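Local coordinates for protein S12 family peptidase (Streptomyces sp. 82F2, PDB 3WWX) that probably hydrolyses amide bonds of D-configured substrates, as a serine-type S12 family peptidase with a beta-lactamase-like fold, at residues Ser244-Gln256 with Ala312-Gly324. Numbering follows the deposited sequence.
Sequences SRDLQTFYRALLQ and AQVTRDGGHSLAG
L247, Y251 and L255 project from helix 244-255 onto A312, V314 and A323, an example of how a helix seats on a beta hairpin in the beta-lactamase fold, here on the antiparallel strands 308-315 and 320-326 of the main sheet. Small residues make the hollows. The A323 methyl sits beneath the first helical turn, with CB 3.8 Å from L247 CB, and the A312 CB meets the Y251 ring at CE2, 3.5 Å away, while the Y251 hydroxyl reaches on to T57. V314 is the bump: its CG1 presses against L255 CG at 3.6 Å and also meets CD2, the branched leucine end lying over the valine. Closing the type I turn T315-G318, the glycine leaves room for the helix backbone, its CA only 4.3 Å from that of R252. A polar seam runs alongside. A kink about the CG-CD bond of R252 (chi3 76°) brings one guanidinium face over G318 O and sends NH1 in plane to S321 OG (3.0 Å), with weak bonds from NH1 and NH2 to G319 O. S321 OG in turn donates to a lone pair of Q248 OE1 (2.6 Å). That amide's rotation is fixed at its other end, where Q248 NE2 donates nearly straight (165°) to S244 O at 2.9 Å.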
ATOM      1  N   SER A 244       4.070   0.326  13.354  1.00  9.87           N
ATOM      2  CA  SER A 244       5.195  -0.449  12.849  1.00  9.22           C
ATOM      3  C   SER A 244       5.235  -1.862  13.418  1.00 10.81           C
ATOM      4  O   SER A 244       5.951  -2.687  12.889  1.00 12.62           O
ATOM      5  CB  SER A 244       6.504   0.254  13.173  1.00 10.09           C
ATOM      6  OG  SER A 244       6.511   1.593  12.683  1.00 11.32           O
ATOM      7  N   ARG A 245       4.484  -2.109  14.479  1.00 10.41           N
ATOM      8  CA  ARG A 245       4.344  -3.454  15.043  1.00 10.84           C
ATOM      9  C   ARG A 245       3.329  -4.280  14.250  1.00  9.28           C
ATOM     10  O   ARG A 245       3.640  -5.370  13.751  1.00 11.06           O
ATOM     11  CB  ARG A 245       3.905  -3.373  16.496  1.00 10.03           C
ATOM     12  CG  ARG A 245       3.833  -4.714  17.206  1.00 13.02           C
ATOM     13  CD  ARG A 245       3.392  -4.583  18.638  1.00 19.67           C
ATOM     14  NE  ARG A 245       3.459  -5.880  19.313  1.00 21.93           N
ATOM     15  CZ  ARG A 245       3.204  -6.068  20.605  1.00 38.73           C
ATOM     16  NH1 ARG A 245       2.868  -5.042  21.378  1.00 32.99           N
ATOM     17  NH2 ARG A 245       3.287  -7.287  21.127  1.00 39.62           N
ATOM     18  N   ASP A 246       2.117  -3.753  14.102  1.00  9.85           N
ATOM     19  CA  ASP A 246       1.060  -4.474  13.415  1.00 10.94           C
ATOM     20  C   ASP A 246       1.448  -4.772  11.972  1.00  9.49           C
ATOM     21  O   ASP A 246       1.094  -5.807  11.438  1.00 10.21           O
ATOM     22  CB  ASP A 246      -0.226  -3.658  13.403  1.00  9.49           C
ATOM     23  CG  ASP A 246      -1.002  -3.729  14.714  1.00 10.97           C
ATOM     24  OD1 ASP A 246      -0.486  -4.255  15.730  1.00 12.22           O
ATOM     25  OD2 ASP A 246      -2.151  -3.216  14.719  1.00 11.37           O
ATOM     26  N   LEU A 247       2.145  -3.846  11.317  1.00  9.17           N
ATOM     27  CA  LEU A 247       2.507  -4.111   9.926  1.00  9.00           C
ATOM     28  C   LEU A 247       3.423  -5.325   9.823  1.00  9.47           C
ATOM     29  O   LEU A 247       3.291  -6.132   8.900  1.00  9.58           O
ATOM     30  CB  LEU A 247       3.130  -2.894   9.248  1.00  8.75           C
ATOM     31  CG  LEU A 247       2.159  -1.769   8.909  1.00  9.80           C
ATOM     32  CD1 LEU A 247       2.953  -0.629   8.304  1.00 10.57           C
ATOM     33  CD2 LEU A 247       1.054  -2.213   7.973  1.00 10.07           C
ATOM     34  N   GLN A 248       4.340  -5.453  10.780  1.00 10.27           N
ATOM     35  CA  GLN A 248       5.189  -6.640  10.813  1.00 11.31           C
ATOM     36  C   GLN A 248       4.366  -7.895  11.098  1.00  9.70           C
ATOM     37  O   GLN A 248       4.532  -8.924  10.434  1.00  9.87           O
ATOM     38  CB  GLN A 248       6.276  -6.513  11.867  1.00 10.84           C
ATOM     39  CG  GLN A 248       7.313  -5.477  11.575  1.00 10.63           C
ATOM     40  CD  GLN A 248       8.311  -5.443  12.686  1.00 12.05           C
ATOM     41  OE1 GLN A 248       9.230  -6.272  12.730  1.00 12.68           O
ATOM     42  NE2 GLN A 248       8.092  -4.567  13.642  1.00 11.22           N
ATOM     43  N   THR A 249       3.470  -7.824  12.074  1.00  8.80           N
ATOM     44  CA  THR A 249       2.625  -8.986  12.383  1.00 11.09           C
ATOM     45  C   THR A 249       1.899  -9.488  11.130  1.00  9.61           C
ATOM     46  O   THR A 249       1.841 -10.690  10.830  1.00 11.31           O
ATOM     47  CB  THR A 249       1.610  -8.621  13.465  1.00 11.65           C
ATOM     48  OG1 THR A 249       2.337  -8.185  14.622  1.00 12.95           O
ATOM     49  CG2 THR A 249       0.714  -9.813  13.806  1.00 13.56           C
ATOM     50  N   PHE A 250       1.363  -8.543  10.373  1.00  9.75           N
ATOM     51  CA  PHE A 250       0.638  -8.869   9.161  1.00 10.22           C
ATOM     52  C   PHE A 250       1.542  -9.487   8.090  1.00  9.54           C
ATOM     53  O   PHE A 250       1.259 -10.594   7.598  1.00  9.91           O
ATOM     54  CB  PHE A 250      -0.064  -7.624   8.593  1.00  8.61           C
ATOM     55  CG  PHE A 250      -0.618  -7.839   7.197  1.00  9.69           C
ATOM     56  CD1 PHE A 250      -1.663  -8.732   6.976  1.00 10.50           C
ATOM     57  CD2 PHE A 250      -0.087  -7.154   6.103  1.00 10.30           C
ATOM     58  CE1 PHE A 250      -2.154  -8.935   5.702  1.00 10.61           C
ATOM     59  CE2 PHE A 250      -0.587  -7.357   4.831  1.00 12.56           C
ATOM     60  CZ  PHE A 250      -1.626  -8.258   4.635  1.00 11.55           C
ATOM     61  N   TYR A 251       2.637  -8.824   7.731  1.00  9.59           N
ATOM     62  CA  TYR A 251       3.464  -9.349   6.650  1.00  9.39           C
ATOM     63  C   TYR A 251       4.147 -10.673   7.034  1.00  9.52           C
ATOM     64  O   TYR A 251       4.286 -11.561   6.188  1.00 10.49           O
ATOM     65  CB  TYR A 251       4.482  -8.304   6.158  1.00  9.71           C
ATOM     66  CG  TYR A 251       3.861  -7.295   5.197  1.00  8.41           C
ATOM     67  CD1 TYR A 251       3.725  -7.580   3.847  1.00  8.52           C
ATOM     68  CD2 TYR A 251       3.424  -6.070   5.648  1.00 10.48           C
ATOM     69  CE1 TYR A 251       3.150  -6.674   2.967  1.00 10.49           C
ATOM     70  CE2 TYR A 251       2.824  -5.159   4.773  1.00  9.92           C
ATOM     71  CZ  TYR A 251       2.710  -5.470   3.443  1.00  8.56           C
ATOM     72  OH  TYR A 251       2.121  -4.541   2.624  1.00  9.82           O
ATOM     73  N   ARG A 252       4.532 -10.823   8.297  1.00 10.53           N
ATOM     74  CA  ARG A 252       5.083 -12.106   8.754  1.00 10.82           C
ATOM     75  C   ARG A 252       4.034 -13.204   8.601  1.00 10.96           C
ATOM     76  O   ARG A 252       4.312 -14.249   8.011  1.00 11.22           O
ATOM     77  CB  ARG A 252       5.532 -12.022  10.214  1.00 10.74           C
ATOM     78  CG  ARG A 252       6.723 -11.088  10.464  1.00 12.65           C
ATOM     79  CD  ARG A 252       7.022 -10.932  11.959  1.00 12.06           C
ATOM     80  NE  ARG A 252       7.700 -12.114  12.480  1.00 12.15           N
ATOM     81  CZ  ARG A 252       9.014 -12.290  12.478  1.00 14.09           C
ATOM     82  NH1 ARG A 252       9.830 -11.336  12.052  1.00 13.87           N
ATOM     83  NH2 ARG A 252       9.507 -13.435  12.929  1.00 13.72           N
ATOM     84  N   ALA A 253       2.828 -12.979   9.113  1.00 10.84           N
ATOM     85  CA  ALA A 253       1.765 -13.981   8.989  1.00 10.38           C
ATOM     86  C   ALA A 253       1.464 -14.295   7.540  1.00 11.25           C
ATOM     87  O   ALA A 253       1.233 -15.446   7.168  1.00 12.11           O
ATOM     88  CB  ALA A 253       0.508 -13.528   9.697  1.00 10.63           C
ATOM     89  N   LEU A 254       1.437 -13.264   6.709  1.00  9.96           N
ATOM     90  CA  LEU A 254       1.158 -13.460   5.304  1.00  9.88           C
ATOM     91  C   LEU A 254       2.187 -14.349   4.613  1.00 11.40           C
ATOM     92  O   LEU A 254       1.835 -15.351   3.981  1.00 11.01           O
ATOM     93  CB  LEU A 254       1.123 -12.111   4.593  1.00  9.73           C
ATOM     94  CG  LEU A 254       0.777 -12.158   3.098  1.00 10.05           C
ATOM     95  CD1 LEU A 254      -0.636 -12.638   2.871  1.00 12.60           C
ATOM     96  CD2 LEU A 254       0.932 -10.750   2.505  1.00 10.29           C
ATOM     97  N   LEU A 255       3.459 -14.002   4.716  1.00 10.54           N
ATOM     98  CA  LEU A 255       4.495 -14.770   4.022  1.00 10.37           C
ATOM     99  C   LEU A 255       4.707 -16.153   4.632  1.00 12.79           C
ATOM    100  O   LEU A 255       5.178 -17.071   3.954  1.00 13.22           O
ATOM    101  CB  LEU A 255       5.820 -13.987   3.940  1.00 12.33           C
ATOM    102  CG  LEU A 255       5.945 -13.023   2.744  1.00 12.62           C
ATOM    103  CD1 LEU A 255       5.927 -13.755   1.416  1.00 12.79           C
ATOM    104  CD2 LEU A 255       4.877 -11.948   2.779  1.00 11.40           C
ATOM    105  N   GLN A 256       4.324 -16.305   5.890  1.00 11.16           N
ATOM    106  CA  GLN A 256       4.345 -17.613   6.550  1.00 11.94           C
ATOM    107  C   GLN A 256       3.191 -18.517   6.131  1.00 14.00           C
ATOM    108  O   GLN A 256       3.177 -19.697   6.506  1.00 15.46           O
ATOM    109  CB  GLN A 256       4.311 -17.439   8.066  1.00 12.60           C
ATOM    110  CG  GLN A 256       5.599 -16.906   8.667  1.00 12.54           C
ATOM    111  CD  GLN A 256       5.447 -16.419  10.089  1.00 13.92           C
ATOM    112  OE1 GLN A 256       4.462 -16.707  10.753  1.00 14.01           O
ATOM    113  NE2 GLN A 256       6.430 -15.674  10.565  1.00 14.56           N
ATOM    114  N   ALA A 312       7.373  -1.560   4.575  1.00 11.58           N
ATOM    115  CA  ALA A 312       7.065  -2.826   5.255  1.00  9.99           C
ATOM    116  C   ALA A 312       7.656  -3.938   4.418  1.00  8.69           C
ATOM    117  O   ALA A 312       7.350  -4.053   3.231  1.00 10.22           O
ATOM    118  CB  ALA A 312       5.570  -3.023   5.395  1.00 11.19           C
ATOM    119  N   GLN A 313       8.523  -4.736   5.026  1.00  9.72           N
ATOM    120  CA  GLN A 313       9.251  -5.778   4.292  1.00 10.67           C
ATOM    121  C   GLN A 313       9.494  -6.979   5.182  1.00 10.52           C
ATOM    122  O   GLN A 313       9.678  -6.832   6.384  1.00 10.80           O
ATOM    123  CB  GLN A 313      10.608  -5.239   3.832  1.00  9.98           C
ATOM    124  CG  GLN A 313      10.519  -4.079   2.817  1.00 10.49           C
ATOM    125  CD  GLN A 313       9.947  -4.472   1.466  1.00 12.37           C
ATOM    126  OE1 GLN A 313      10.006  -5.637   1.055  1.00 13.74           O
ATOM    127  NE2 GLN A 313       9.429  -3.491   0.735  1.00 15.58           N
ATOM    128  N   VAL A 314       9.486  -8.156   4.573  1.00  8.96           N
ATOM    129  CA  VAL A 314       9.827  -9.375   5.281  1.00  9.43           C
ATOM    130  C   VAL A 314      10.599 -10.319   4.366  1.00  9.90           C
ATOM    131  O   VAL A 314      10.429 -10.294   3.148  1.00 11.35           O
ATOM    132  CB  VAL A 314       8.567 -10.040   5.837  1.00 10.04           C
ATOM    133  CG1 VAL A 314       7.654 -10.599   4.736  1.00 10.08           C
ATOM    134  CG2 VAL A 314       8.913 -11.073   6.856  1.00 14.82           C
ATOM    135  N   THR A 315      11.435 -11.181   4.946  1.00  9.70           N
ATOM    136  CA  THR A 315      12.031 -12.250   4.151  1.00  9.91           C
ATOM    137  C   THR A 315      10.949 -13.256   3.754  1.00 10.64           C
ATOM    138  O   THR A 315       9.854 -13.258   4.308  1.00 11.24           O
ATOM    139  CB  THR A 315      13.188 -12.912   4.923  1.00 11.99           C
ATOM    140  OG1 THR A 315      12.720 -13.235   6.236  1.00 11.50           O
ATOM    141  CG2 THR A 315      14.358 -11.943   5.038  1.00 12.38           C
ATOM    142  N   ARG A 316      11.243 -14.117   2.787  1.00 11.79           N
ATOM    143  CA  ARG A 316      10.214 -14.968   2.202  1.00 11.79           C
ATOM    144  C   ARG A 316       9.568 -15.936   3.187  1.00 12.87           C
ATOM    145  O   ARG A 316       8.386 -16.273   3.042  1.00 14.00           O
ATOM    146  CB  ARG A 316      10.800 -15.752   1.024  1.00 14.91           C
ATOM    147  CG  ARG A 316       9.844 -16.725   0.352  1.00 14.98           C
ATOM    148  CD  ARG A 316       8.613 -16.057  -0.206  1.00 16.02           C
ATOM    149  NE  ARG A 316       7.695 -17.028  -0.804  1.00 18.63           N
ATOM    150  CZ  ARG A 316       6.793 -17.721  -0.116  1.00 16.34           C
ATOM    151  NH1 ARG A 316       6.668 -17.546   1.194  1.00 17.29           N
ATOM    152  NH2 ARG A 316       6.016 -18.603  -0.737  1.00 21.10           N
ATOM    153  N   ASP A 317      10.328 -16.394   4.175  1.00 14.28           N
ATOM    154  CA  ASP A 317       9.758 -17.296   5.159  1.00 15.84           C
ATOM    155  C   ASP A 317       9.109 -16.544   6.307  1.00 14.41           C
ATOM    156  O   ASP A 317       8.629 -17.171   7.256  1.00 16.63           O
ATOM    157  CB  ASP A 317      10.790 -18.307   5.673  1.00 15.33           C
ATOM    158  CG  ASP A 317      11.903 -17.685   6.479  1.00 19.43           C
ATOM    159  OD1 ASP A 317      11.934 -16.461   6.699  1.00 15.45           O
ATOM    160  OD2 ASP A 317      12.776 -18.460   6.935  1.00 20.39           O
ATOM    161  N   GLY A 318       9.051 -15.210   6.220  1.00 11.67           N
ATOM    162  CA  GLY A 318       8.427 -14.425   7.260  1.00 12.43           C
ATOM    163  C   GLY A 318       9.211 -14.286   8.557  1.00 12.25           C
ATOM    164  O   GLY A 318       8.682 -13.810   9.571  1.00 14.80           O
ATOM    165  N   GLY A 319      10.496 -14.636   8.530  1.00 11.80           N
ATOM    166  CA  GLY A 319      11.268 -14.691   9.753  1.00 11.56           C
ATOM    167  C   GLY A 319      11.903 -13.390  10.197  1.00 10.80           C
ATOM    168  O   GLY A 319      12.169 -13.196  11.379  1.00 11.97           O
ATOM    169  N   HIS A 320      12.163 -12.509   9.236  1.00 11.53           N
ATOM    170  CA  HIS A 320      12.838 -11.246   9.492  1.00 10.41           C
ATOM    171  C   HIS A 320      11.964 -10.149   8.888  1.00 11.45           C
ATOM    172  O   HIS A 320      11.752 -10.132   7.682  1.00 11.54           O
ATOM    173  CB  HIS A 320      14.226 -11.235   8.851  1.00 10.91           C
ATOM    174  CG  HIS A 320      15.003  -9.978   9.090  1.00 10.53           C
ATOM    175  ND1 HIS A 320      16.241  -9.750   8.523  1.00 11.91           N
ATOM    176  CD2 HIS A 320      14.724  -8.886   9.841  1.00 12.17           C
ATOM    177  CE1 HIS A 320      16.679  -8.566   8.901  1.00 11.91           C
ATOM    178  NE2 HIS A 320      15.783  -8.020   9.700  1.00 11.90           N
ATOM    179  N   SER A 321      11.460  -9.269   9.746  1.00 10.39           N
ATOM    180  CA  SER A 321      10.548  -8.200   9.324  1.00  9.68           C
ATOM    181  C   SER A 321      11.035  -6.803   9.705  1.00 10.23           C
ATOM    182  O   SER A 321      11.846  -6.622  10.623  1.00 11.23           O
ATOM    183  CB  SER A 321       9.172  -8.440   9.937  1.00 10.20           C
ATOM    184  OG  SER A 321       9.248  -8.524  11.338  1.00 11.89           O
ATOM    185  N   LEU A 322      10.465  -5.823   8.999  1.00  9.51           N
ATOM    186  CA  LEU A 322      10.751  -4.411   9.198  1.00 10.69           C
ATOM    187  C   LEU A 322       9.524  -3.617   8.779  1.00  9.43           C
ATOM    188  O   LEU A 322       8.901  -3.937   7.774  1.00 10.77           O
ATOM    189  CB  LEU A 322      11.929  -4.012   8.322  1.00 10.41           C
ATOM    190  CG  LEU A 322      12.250  -2.508   8.169  1.00 11.05           C
ATOM    191  CD1 LEU A 322      12.781  -1.902   9.452  1.00 12.55           C
ATOM    192  CD2 LEU A 322      13.244  -2.280   7.005  1.00 11.06           C
ATOM    193  N   ALA A 323       9.198  -2.566   9.516  1.00  9.60           N
ATOM    194  CA  ALA A 323       8.175  -1.613   9.051  1.00  9.67           C
ATOM    195  C   ALA A 323       8.512  -0.262   9.616  1.00 10.79           C
ATOM    196  O   ALA A 323       9.131  -0.159  10.667  1.00 11.16           O
ATOM    197  CB  ALA A 323       6.776  -2.043   9.480  1.00 10.17           C
ATOM    198  N   GLY A 324       8.116   0.792   8.923  1.00 10.23           N
ATOM    199  CA  GLY A 324       8.400   2.126   9.426  1.00  9.49           C
ATOM    200  C   GLY A 324       7.761   3.221   8.614  1.00  9.58           C
ATOM    201  O   GLY A 324       7.071   2.971   7.630  1.00  9.66           O
TER